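Local coordinates for repressor protein C2 (Enterobacteria phage P22, PDB 2R1J), which binds the phage OR and OL operators and keeps the prophage lysogenic by blocking transcription of the genes for lytic development, at residues C[26-31]-C[47-52]. Residues are numbered along the deposited sequence; the frame is centred on the assembly and turned at random.
Sequences KMVGVS and GENLLA. With nucleotides of chain A.
Val28 meets Ala52 where the end of helix 21-28 packs on helix 47-56. Val28 CG1 lies 3.9 Å from Ala52 CB. The torsion (chi1 176°) turns CG1 to the side of Val28's own carbonyl, where it also lies near the backbone O of Asn49. Val30 CG1 rests against the amide end of Asn49, 3.6 Å from ND2. No direct hydrogen bond joins the two segments. One water bridges them instead, donating to Val28 O at 2.6 Å and to Asn49 OD1 at 2.7 Å. The two ends of the Asn49 amide therefore do different work. OD1 accepts from the water, while ND2 gives a nearly straight bond (171°) to OP1 of DC13 of chain A, at 2.8 Å. Together these bonds should fix the amide rotation. The next phosphate along the strand is held from the other segment. Ser31 N donates to OP2 of DT14 of chain A at 3.0 Å, and Ser31 OG donates to the same oxygen at 2.7 Å. Ser31 is also the N-cap of helix 32-39, where OG receives the N-H of Ala34. Gly29, with positive phi, ends helix 21-28 and begins the turn of the helix-turn-helix. Trp38 of helix 32-39 touches Val28, Val30 and Asn49. At the N-terminal end of helix 47-56, Asn46 OD1 accepts a hydrogen bond from Asn49 N. In this N-terminal DNA-binding domain of HTH cro/C1 type, the contact thus couples apolar packing to a grip by neutral donors on two successive phosphates, consistent with seating the helix-turn-helix on the operator backbone.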
loop_
_atom_site.group_PDB
_atom_site.type_symbol
_atom_site.label_atom_id
_atom_site.label_comp_id
_atom_site.label_asym_id
_atom_site.label_seq_id
_atom_site.Cartn_x
_atom_site.Cartn_y
_atom_site.Cartn_z
ATOM N N LYS C 26 8.254 6.497 -14.141
ATOM C CA LYS C 26 7.610 5.939 -15.326
ATOM C C LYS C 26 7.205 4.488 -15.087
ATOM O O LYS C 26 6.133 4.046 -15.508
ATOM C CB LYS C 26 8.566 6.016 -16.532
ATOM C CG LYS C 26 7.964 5.515 -17.837
ATOM C CD LYS C 26 6.892 6.450 -18.353
ATOM C CE LYS C 26 6.121 5.815 -19.513
ATOM N NZ LYS C 26 4.970 6.669 -19.939
ATOM N N MET C 27 8.070 3.742 -14.409
ATOM C CA MET C 27 7.806 2.346 -14.092
ATOM C C MET C 27 6.617 2.172 -13.134
ATOM O O MET C 27 5.830 1.236 -13.273
ATOM C CB MET C 27 9.040 1.715 -13.451
ATOM C CG MET C 27 10.248 1.522 -14.374
ATOM S SD MET C 27 11.682 0.948 -13.373
ATOM C CE MET C 27 11.288 -0.794 -13.290
ATOM N N VAL C 28 6.510 3.075 -12.158
ATOM C CA VAL C 28 5.443 3.043 -11.138
ATOM C C VAL C 28 4.150 3.715 -11.589
ATOM O O VAL C 28 3.061 3.316 -11.164
ATOM C CB VAL C 28 5.946 3.734 -9.840
ATOM C CG1 VAL C 28 4.841 3.813 -8.776
ATOM C CG2 VAL C 28 7.162 2.974 -9.319
ATOM N N GLY C 29 4.265 4.725 -12.435
ATOM C CA GLY C 29 3.086 5.435 -12.895
ATOM C C GLY C 29 2.863 6.748 -12.160
ATOM O O GLY C 29 1.721 7.187 -11.998
ATOM N N VAL C 30 3.949 7.363 -11.688
ATOM C CA VAL C 30 3.874 8.654 -11.009
ATOM C C VAL C 30 4.965 9.548 -11.554
ATOM O O VAL C 30 5.801 9.101 -12.334
ATOM C CB VAL C 30 4.069 8.544 -9.481
ATOM C CG1 VAL C 30 2.942 7.687 -8.884
ATOM C CG2 VAL C 30 5.420 7.933 -9.131
ATOM N N SER C 31 4.955 10.805 -11.131
ATOM C CA SER C 31 5.956 11.760 -11.579
ATOM C C SER C 31 7.277 11.554 -10.858
ATOM O O SER C 31 7.359 10.889 -9.831
ATOM C CB SER C 31 5.480 13.184 -11.306
ATOM O OG SER C 31 5.391 13.446 -9.917
ATOM N N GLY C 47 -1.701 3.111 -1.452
ATOM C CA GLY C 47 -1.758 1.665 -1.616
ATOM C C GLY C 47 -1.327 1.121 -2.961
ATOM O O GLY C 47 -0.456 0.249 -3.061
ATOM N N GLU C 48 -1.957 1.625 -4.008
ATOM C CA GLU C 48 -1.636 1.153 -5.351
ATOM C C GLU C 48 -0.186 1.474 -5.695
ATOM O O GLU C 48 0.540 0.648 -6.280
ATOM C CB GLU C 48 -2.570 1.836 -6.367
ATOM C CG GLU C 48 -2.196 1.636 -7.837
ATOM C CD GLU C 48 -3.314 2.064 -8.788
ATOM O OE1 GLU C 48 -4.226 2.794 -8.331
ATOM O OE2 GLU C 48 -3.276 1.678 -9.987
ATOM N N ASN C 49 0.245 2.669 -5.315
ATOM C CA ASN C 49 1.591 3.081 -5.651
ATOM C C ASN C 49 2.659 2.307 -4.870
ATOM O O ASN C 49 3.734 2.020 -5.422
ATOM C CB ASN C 49 1.748 4.586 -5.469
ATOM C CG ASN C 49 0.991 5.382 -6.529
ATOM O OD1 ASN C 49 0.678 4.867 -7.621
ATOM N ND2 ASN C 49 0.698 6.644 -6.232
ATOM N N LEU C 50 2.400 1.972 -3.608
ATOM C CA LEU C 50 3.391 1.213 -2.862
ATOM C C LEU C 50 3.571 -0.156 -3.517
ATOM O O LEU C 50 4.702 -0.639 -3.654
ATOM C CB LEU C 50 2.986 1.038 -1.387
ATOM C CG LEU C 50 3.886 0.134 -0.519
ATOM C CD1 LEU C 50 5.302 0.687 -0.391
ATOM C CD2 LEU C 50 3.221 0.023 0.848
ATOM N N LEU C 51 2.480 -0.788 -3.919
ATOM C CA LEU C 51 2.616 -2.100 -4.547
ATOM C C LEU C 51 3.386 -1.989 -5.866
ATOM O O LEU C 51 4.296 -2.787 -6.127
ATOM C CB LEU C 51 1.245 -2.728 -4.739
ATOM C CG LEU C 51 0.851 -3.647 -3.575
ATOM C CD1 LEU C 51 1.729 -4.915 -3.656
ATOM C CD2 LEU C 51 1.062 -2.984 -2.229
ATOM N N ALA C 52 3.068 -0.991 -6.687
ATOM C CA ALA C 52 3.783 -0.837 -7.958
ATOM C C ALA C 52 5.261 -0.520 -7.739
ATOM O O ALA C 52 6.127 -0.954 -8.513
ATOM C CB ALA C 52 3.112 0.262 -8.819
ATOM P P DT A 14 1.724 12.166 -9.893
ATOM O OP1 DT A 14 1.442 11.141 -10.917
ATOM O OP2 DT A 14 3.060 12.261 -9.275
ATOM O "O5'" DT A 14 1.298 13.574 -10.486
ATOM C "C5'" DT A 14 -0.062 13.784 -10.863
ATOM C "C4'" DT A 14 -0.246 15.202 -11.336
ATOM O "O4'" DT A 14 -0.187 16.084 -10.191
ATOM C "C3'" DT A 14 0.897 15.607 -12.262
ATOM O "O3'" DT A 14 0.481 16.180 -13.486
ATOM C "C2'" DT A 14 1.704 16.610 -11.472
ATOM C "C1'" DT A 14 0.761 17.125 -10.404
ATOM N N1 DT A 14 1.503 17.321 -9.146
ATOM C C2 DT A 14 1.494 18.546 -8.520
ATOM O O2 DT A 14 0.911 19.523 -8.965
ATOM N N3 DT A 14 2.209 18.597 -7.357
ATOM C C4 DT A 14 2.943 17.585 -6.794
ATOM O O4 DT A 14 3.539 17.784 -5.746
ATOM C C5 DT A 14 2.938 16.329 -7.522
ATOM C C7 DT A 14 3.756 15.179 -7.018
ATOM C C6 DT A 14 2.211 16.258 -8.629
ATOM P P DC A 13 1.170 9.171 -3.509
ATOM O OP1 DC A 13 1.183 7.719 -3.684
ATOM O OP2 DC A 13 2.433 9.925 -3.348
ATOM O "O5'" DC A 13 0.487 9.719 -4.824
ATOM C "C5'" DC A 13 1.194 10.544 -5.735
ATOM C "C4'" DC A 13 0.240 11.548 -6.336
ATOM O "O4'" DC A 13 -0.103 12.503 -5.290
ATOM C "C3'" DC A 13 0.914 12.378 -7.428
ATOM O "O3'" DC A 13 0.639 11.913 -8.728
ATOM C "C2'" DC A 13 0.393 13.790 -7.230
ATOM C "C1'" DC A 13 -0.257 13.806 -5.851
ATOM N N1 DC A 13 0.438 14.779 -4.980
ATOM C C2 DC A 13 0.036 16.118 -5.031
ATOM O O2 DC A 13 -0.804 16.435 -5.859
ATOM N N3 DC A 13 0.598 17.021 -4.202
ATOM C C4 DC A 13 1.565 16.650 -3.360
ATOM N N4 DC A 13 2.067 17.577 -2.526
ATOM C C5 DC A 13 2.046 15.304 -3.325
ATOM C C6 DC A 13 1.447 14.404 -4.134
HETATM O O HOH W 1 0.976 3.072 -9.577
#